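Local coordinates for FERM, ARHGEF and pleckstrin domain-containing protein 2 (Mus musculus, PDB 4GYV) that acts as a guanine nucleotide exchange factor that activates the small GTPase RAC1, through its DH domain, and takes part in semaphorin and integrin signalling, at residues R156-C168 / C181-L195. Sequence-based numbering, arbitrary orientation.
Sequences RLVHYRLLLSRLC and CHEALKAITEVTTEL
Cys181 and His182 together receive Cys168, in a contact that illustrates how two neighbouring, roughly antiparallel helices of an all-helical domain interlock; the axes of the two segments approach to 9.2 Å, with 154° between their directions. The SG of Cys168 comes within 3.4 Å of the Cys181 O and rests over one face of the His182 ring, offset toward its rim and 3.9 Å from the ring centroid. Cys181 turns its own sulfur to CD1 of Leu167. One turn further on, Ala184 and Leu185, with Cys181 and Ile188, form the hole that takes Leu164 as a knob: its CD2 reaches CB of Ala184 at 3.8 Å. The two methyls of Leu185 divide their work, CD2 meeting the Cys168 sulfur while CD1 lies against CB of Leu164 and the backbone O of Arg161.

Ile188 returns the knob, fitting among Leu157, Tyr160, Arg161 and Leu164. Its CG1 stands anti to the backbone N (chi1 -177°), which brings CG1 to 3.8 Å from Tyr160 CB and CD1 beside the Leu157 carbonyl O, while CG2 touches CD1 of Leu164. Polar atoms border this apolar seam: Thr189 OG1, bonded to the Leu185 O at 2.7 Å, lies beside CG of Arg161. Val191 sets CG1 against CD1 of Leu157. At Thr192 the bent chain of Arg161 arrives, and its NE donates a weak but nearly straight hydrogen bond (3.5 Å, 166°) to Thr192 OG1, which lies at the guanidinium edge, in its plane. Leu195 finishes the packing, its CD1 meeting CD1 of Leu157.

Within the elongated helical bundle of the DH domain, helix 92-102 sets Leu95 against Leu164 and Leu167, and Leu102 against Leu157; helix 106-110 adds Phe109 against Leu157 and Leu195. Helix 7-39 packs on helix 152-170, where its Glu19 binds Tyr160 OH and Arg156.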
loop_
_atom_site.group_PDB
_atom_site.type_symbol
_atom_site.label_atom_id
_atom_site.label_comp_id
_atom_site.label_asym_id
_atom_site.label_seq_id
_atom_site.Cartn_x
_atom_site.Cartn_y
_atom_site.Cartn_z
ATOM N N ARG A 156 2.684 -17.024 12.922
ATOM C CA ARG A 156 3.217 -17.039 11.552
ATOM C C ARG A 156 4.044 -18.289 11.333
ATOM O O ARG A 156 4.014 -18.880 10.255
ATOM C CB ARG A 156 4.053 -15.799 11.251
ATOM C CG ARG A 156 4.536 -15.672 9.834
ATOM C CD ARG A 156 3.389 -15.458 8.862
ATOM N NE ARG A 156 3.859 -15.403 7.470
ATOM C CZ ARG A 156 3.134 -15.753 6.409
ATOM N NH1 ARG A 156 1.897 -16.195 6.558
ATOM N NH2 ARG A 156 3.647 -15.666 5.194
ATOM N N LEU A 157 4.781 -18.700 12.361
ATOM C CA LEU A 157 5.612 -19.883 12.232
ATOM C C LEU A 157 4.756 -21.132 12.029
ATOM O O LEU A 157 5.109 -22.014 11.264
ATOM C CB LEU A 157 6.533 -20.036 13.435
ATOM C CG LEU A 157 7.386 -18.797 13.680
ATOM C CD1 LEU A 157 8.344 -19.099 14.782
ATOM C CD2 LEU A 157 8.154 -18.405 12.443
ATOM N N VAL A 158 3.618 -21.186 12.703
ATOM C CA VAL A 158 2.701 -22.300 12.564
ATOM C C VAL A 158 2.162 -22.336 11.150
ATOM O O VAL A 158 2.102 -23.388 10.521
ATOM C CB VAL A 158 1.534 -22.144 13.531
ATOM C CG1 VAL A 158 0.407 -23.089 13.168
ATOM C CG2 VAL A 158 2.011 -22.381 14.936
ATOM N N HIS A 159 1.774 -21.170 10.658
ATOM C CA HIS A 159 1.352 -21.015 9.281
ATOM C C HIS A 159 2.385 -21.558 8.310
ATOM O O HIS A 159 2.019 -22.245 7.368
ATOM C CB HIS A 159 1.069 -19.546 8.976
ATOM C CG HIS A 159 0.080 -19.345 7.868
ATOM N ND1 HIS A 159 -0.442 -18.113 7.543
ATOM C CD2 HIS A 159 -0.479 -20.224 7.006
ATOM C CE1 HIS A 159 -1.287 -18.244 6.536
ATOM N NE2 HIS A 159 -1.332 -19.517 6.195
ATOM N N TYR A 160 3.668 -21.255 8.537
ATOM C CA TYR A 160 4.745 -21.788 7.697
ATOM C C TYR A 160 4.710 -23.322 7.662
ATOM O O TYR A 160 4.823 -23.929 6.589
ATOM C CB TYR A 160 6.126 -21.337 8.177
ATOM C CG TYR A 160 6.491 -19.881 7.912
ATOM C CD1 TYR A 160 5.749 -19.080 7.033
ATOM C CD2 TYR A 160 7.592 -19.302 8.545
ATOM C CE1 TYR A 160 6.100 -17.736 6.804
ATOM C CE2 TYR A 160 7.949 -17.974 8.319
ATOM C CZ TYR A 160 7.204 -17.203 7.453
ATOM O OH TYR A 160 7.577 -15.896 7.254
ATOM N N ARG A 161 4.556 -23.947 8.830
ATOM C CA ARG A 161 4.556 -25.406 8.910
ATOM C C ARG A 161 3.403 -25.934 8.070
ATOM O O ARG A 161 3.508 -26.975 7.436
ATOM C CB ARG A 161 4.428 -25.894 10.360
ATOM C CG ARG A 161 4.717 -27.398 10.576
ATOM C CD ARG A 161 3.733 -28.080 11.546
ATOM N NE ARG A 161 3.727 -27.514 12.905
ATOM C CZ ARG A 161 2.633 -27.081 13.542
ATOM N NH1 ARG A 161 1.443 -27.138 12.946
ATOM N NH2 ARG A 161 2.719 -26.585 14.776
ATOM N N LEU A 162 2.307 -25.189 8.059
ATOM C CA LEU A 162 1.102 -25.599 7.366
ATOM C C LEU A 162 1.323 -25.567 5.878
ATOM O O LEU A 162 1.019 -26.532 5.173
ATOM C CB LEU A 162 -0.011 -24.626 7.699
ATOM C CG LEU A 162 -1.100 -25.158 8.596
ATOM C CD1 LEU A 162 -1.954 -26.058 7.715
ATOM C CD2 LEU A 162 -0.460 -25.901 9.805
ATOM N N LEU A 163 1.844 -24.425 5.420
ATOM C CA LEU A 163 2.131 -24.158 4.018
ATOM C C LEU A 163 3.151 -25.138 3.442
ATOM O O LEU A 163 2.942 -25.692 2.371
ATOM C CB LEU A 163 2.597 -22.709 3.853
ATOM C CG LEU A 163 1.512 -21.641 4.073
ATOM C CD1 LEU A 163 2.104 -20.348 4.603
ATOM C CD2 LEU A 163 0.688 -21.377 2.806
ATOM N N LEU A 164 4.247 -25.362 4.152
ATOM C CA LEU A 164 5.207 -26.365 3.722
ATOM C C LEU A 164 4.599 -27.769 3.674
ATOM O O LEU A 164 4.944 -28.589 2.825
ATOM C CB LEU A 164 6.449 -26.312 4.599
ATOM C CG LEU A 164 7.341 -25.200 4.055
ATOM C CD1 LEU A 164 8.255 -24.595 5.107
ATOM C CD2 LEU A 164 8.150 -25.779 2.906
ATOM N N SER A 165 3.665 -28.041 4.568
ATOM C CA SER A 165 2.988 -29.322 4.532
ATOM C C SER A 165 2.243 -29.515 3.234
ATOM O O SER A 165 2.225 -30.609 2.683
ATOM C CB SER A 165 2.018 -29.446 5.689
ATOM O OG SER A 165 2.745 -29.626 6.884
ATOM N N ARG A 166 1.627 -28.452 2.744
ATOM C CA ARG A 166 0.808 -28.568 1.556
ATOM C C ARG A 166 1.684 -28.796 0.337
ATOM O O ARG A 166 1.355 -29.613 -0.540
ATOM C CB ARG A 166 -0.013 -27.315 1.372
ATOM C CG ARG A 166 -0.724 -26.855 2.617
ATOM C CD ARG A 166 -2.180 -26.528 2.323
ATOM N NE ARG A 166 -2.327 -25.669 1.151
ATOM C CZ ARG A 166 -2.222 -24.348 1.185
ATOM N NH1 ARG A 166 -1.982 -23.718 2.349
ATOM N NH2 ARG A 166 -2.381 -23.665 0.055
ATOM N N LEU A 167 2.794 -28.061 0.288
ATOM C CA LEU A 167 3.780 -28.210 -0.776
ATOM C C LEU A 167 4.318 -29.628 -0.779
ATOM O O LEU A 167 4.376 -30.265 -1.821
ATOM C CB LEU A 167 4.945 -27.225 -0.609
ATOM C CG LEU A 167 4.790 -25.815 -1.170
ATOM C CD1 LEU A 167 6.011 -24.974 -0.843
ATOM C CD2 LEU A 167 4.577 -25.874 -2.666
ATOM N N CYS A 168 4.717 -30.119 0.392
ATOM C CA CYS A 168 5.305 -31.442 0.473
ATOM C C CYS A 168 4.297 -32.468 0.028
ATOM O O CYS A 168 4.613 -33.377 -0.738
ATOM C CB CYS A 168 5.795 -31.730 1.879
ATOM S SG CYS A 168 7.341 -30.900 2.259
ATOM N N CYS A 181 11.827 -28.864 -0.274
ATOM C CA CYS A 181 10.627 -28.555 0.491
ATOM C C CYS A 181 10.528 -29.444 1.704
ATOM O O CYS A 181 10.143 -28.996 2.784
ATOM C CB CYS A 181 9.378 -28.694 -0.365
ATOM S SG CYS A 181 9.107 -27.274 -1.436
ATOM N N HIS A 182 10.881 -30.709 1.523
ATOM C CA HIS A 182 10.867 -31.647 2.630
ATOM C C HIS A 182 11.887 -31.230 3.669
ATOM O O HIS A 182 11.612 -31.260 4.870
ATOM C CB HIS A 182 11.095 -33.084 2.148
ATOM C CG HIS A 182 9.829 -33.791 1.762
ATOM N ND1 HIS A 182 9.219 -34.724 2.576
ATOM C CD2 HIS A 182 9.045 -33.687 0.661
ATOM C CE1 HIS A 182 8.119 -35.168 1.990
ATOM N NE2 HIS A 182 7.992 -34.554 0.827
ATOM N N GLU A 183 13.054 -30.812 3.204
ATOM C CA GLU A 183 14.088 -30.325 4.102
ATOM C C GLU A 183 13.587 -29.128 4.906
ATOM O O GLU A 183 13.730 -29.080 6.126
ATOM C CB GLU A 183 15.356 -29.977 3.321
ATOM C CG GLU A 183 16.392 -31.069 3.336
ATOM C CD GLU A 183 16.642 -31.567 4.742
ATOM O OE1 GLU A 183 16.624 -32.804 4.953
ATOM O OE2 GLU A 183 16.844 -30.716 5.640
ATOM N N ALA A 184 12.977 -28.177 4.210
ATOM C CA ALA A 184 12.432 -26.977 4.830
ATOM C C ALA A 184 11.344 -27.305 5.855
ATOM O O ALA A 184 11.282 -26.699 6.927
ATOM C CB ALA A 184 11.886 -26.042 3.761
ATOM N N LEU A 185 10.479 -28.255 5.521
ATOM C CA LEU A 185 9.421 -28.630 6.434
ATOM C C LEU A 185 10.008 -29.204 7.713
ATOM O O LEU A 185 9.495 -28.971 8.818
ATOM C CB LEU A 185 8.507 -29.653 5.795
ATOM C CG LEU A 185 7.425 -30.194 6.727
ATOM C CD1 LEU A 185 6.587 -29.083 7.301
ATOM C CD2 LEU A 185 6.556 -31.160 5.979
ATOM N N LYS A 186 11.087 -29.961 7.554
ATOM C CA LYS A 186 11.760 -30.552 8.696
ATOM C C LYS A 186 12.281 -29.421 9.576
ATOM O O LYS A 186 12.137 -29.455 10.786
ATOM C CB LYS A 186 12.882 -31.478 8.225
ATOM C CG LYS A 186 13.645 -32.189 9.333
ATOM C CD LYS A 186 14.809 -32.997 8.742
ATOM C CE LYS A 186 15.792 -33.497 9.801
ATOM N NZ LYS A 186 16.852 -34.384 9.212
ATOM N N ALA A 187 12.833 -28.391 8.946
ATOM C CA ALA A 187 13.389 -27.253 9.664
ATOM C C ALA A 187 12.351 -26.474 10.477
ATOM O O ALA A 187 12.536 -26.228 11.667
ATOM C CB ALA A 187 14.071 -26.331 8.691
ATOM N N ILE A 188 11.275 -26.062 9.815
ATOM C CA ILE A 188 10.212 -25.318 10.462
ATOM C C ILE A 188 9.524 -26.176 11.529
ATOM O O ILE A 188 9.095 -25.679 12.566
ATOM C CB ILE A 188 9.177 -24.813 9.433
ATOM C CG1 ILE A 188 8.106 -23.979 10.126
ATOM C CG2 ILE A 188 8.507 -25.972 8.695
ATOM C CD1 ILE A 188 8.672 -22.875 10.971
ATOM N N THR A 189 9.427 -27.471 11.284
ATOM C CA THR A 189 8.855 -28.350 12.286
ATOM C C THR A 189 9.727 -28.386 13.543
ATOM O O THR A 189 9.205 -28.358 14.669
ATOM C CB THR A 189 8.638 -29.750 11.734
ATOM O OG1 THR A 189 7.669 -29.683 10.681
ATOM C CG2 THR A 189 8.127 -30.644 12.797
ATOM N N GLU A 190 11.046 -28.427 13.349
ATOM C CA GLU A 190 11.979 -28.320 14.468
ATOM C C GLU A 190 11.708 -27.055 15.265
ATOM O O GLU A 190 11.664 -27.086 16.487
ATOM C CB GLU A 190 13.431 -28.343 13.996
ATOM C CG GLU A 190 13.822 -29.653 13.351
ATOM C CD GLU A 190 15.304 -29.760 13.059
ATOM O OE1 GLU A 190 16.028 -28.790 13.383
ATOM O OE2 GLU A 190 15.733 -30.813 12.516
ATOM N N VAL A 191 11.515 -25.942 14.568
ATOM C CA VAL A 191 11.296 -24.669 15.230
ATOM C C VAL A 191 9.990 -24.663 16.016
ATOM O O VAL A 191 9.971 -24.317 17.194
ATOM C CB VAL A 191 11.296 -23.515 14.232
ATOM C CG1 VAL A 191 10.887 -22.221 14.924
ATOM C CG2 VAL A 191 12.665 -23.372 13.627
ATOM N N THR A 192 8.898 -25.046 15.368
ATOM C CA THR A 192 7.618 -25.061 16.050
ATOM C C THR A 192 7.656 -26.020 17.244
ATOM O O THR A 192 7.139 -25.711 18.308
ATOM C CB THR A 192 6.471 -25.418 15.100
ATOM O OG1 THR A 192 6.718 -26.691 14.507
ATOM C CG2 THR A 192 6.361 -24.401 14.007
ATOM N N THR A 193 8.282 -27.175 17.085
ATOM C CA THR A 193 8.430 -28.063 18.227
ATOM C C THR A 193 9.155 -27.410 19.415
ATOM O O THR A 193 8.770 -27.596 20.561
ATOM C CB THR A 193 9.162 -29.345 17.846
ATOM O OG1 THR A 193 8.434 -29.998 16.807
ATOM C CG2 THR A 193 9.254 -30.254 19.029
ATOM N N GLU A 194 10.202 -26.643 19.143
ATOM C CA GLU A 194 10.954 -26.014 20.214
ATOM C C GLU A 194 10.142 -24.904 20.850
ATOM O O GLU A 194 10.348 -24.544 22.006
ATOM C CB GLU A 194 12.272 -25.448 19.704
ATOM C CG GLU A 194 13.171 -24.968 20.821
ATOM C CD GLU A 194 14.386 -24.229 20.324
ATOM O OE1 GLU A 194 15.324 -24.028 21.126
ATOM O OE2 GLU A 194 14.399 -23.847 19.134
ATOM N N LEU A 195 9.209 -24.360 20.097
ATOM C CA LEU A 195 8.428 -23.250 20.601
ATOM C C LEU A 195 7.081 -23.717 21.120
ATOM O O LEU A 195 6.259 -22.898 21.504
ATOM C CB LEU A 195 8.221 -22.203 19.507
ATOM C CG LEU A 195 9.425 -21.378 19.051
ATOM C CD1 LEU A 195 9.040 -20.520 17.881
ATOM C CD2 LEU A 195 9.953 -20.501 20.166
#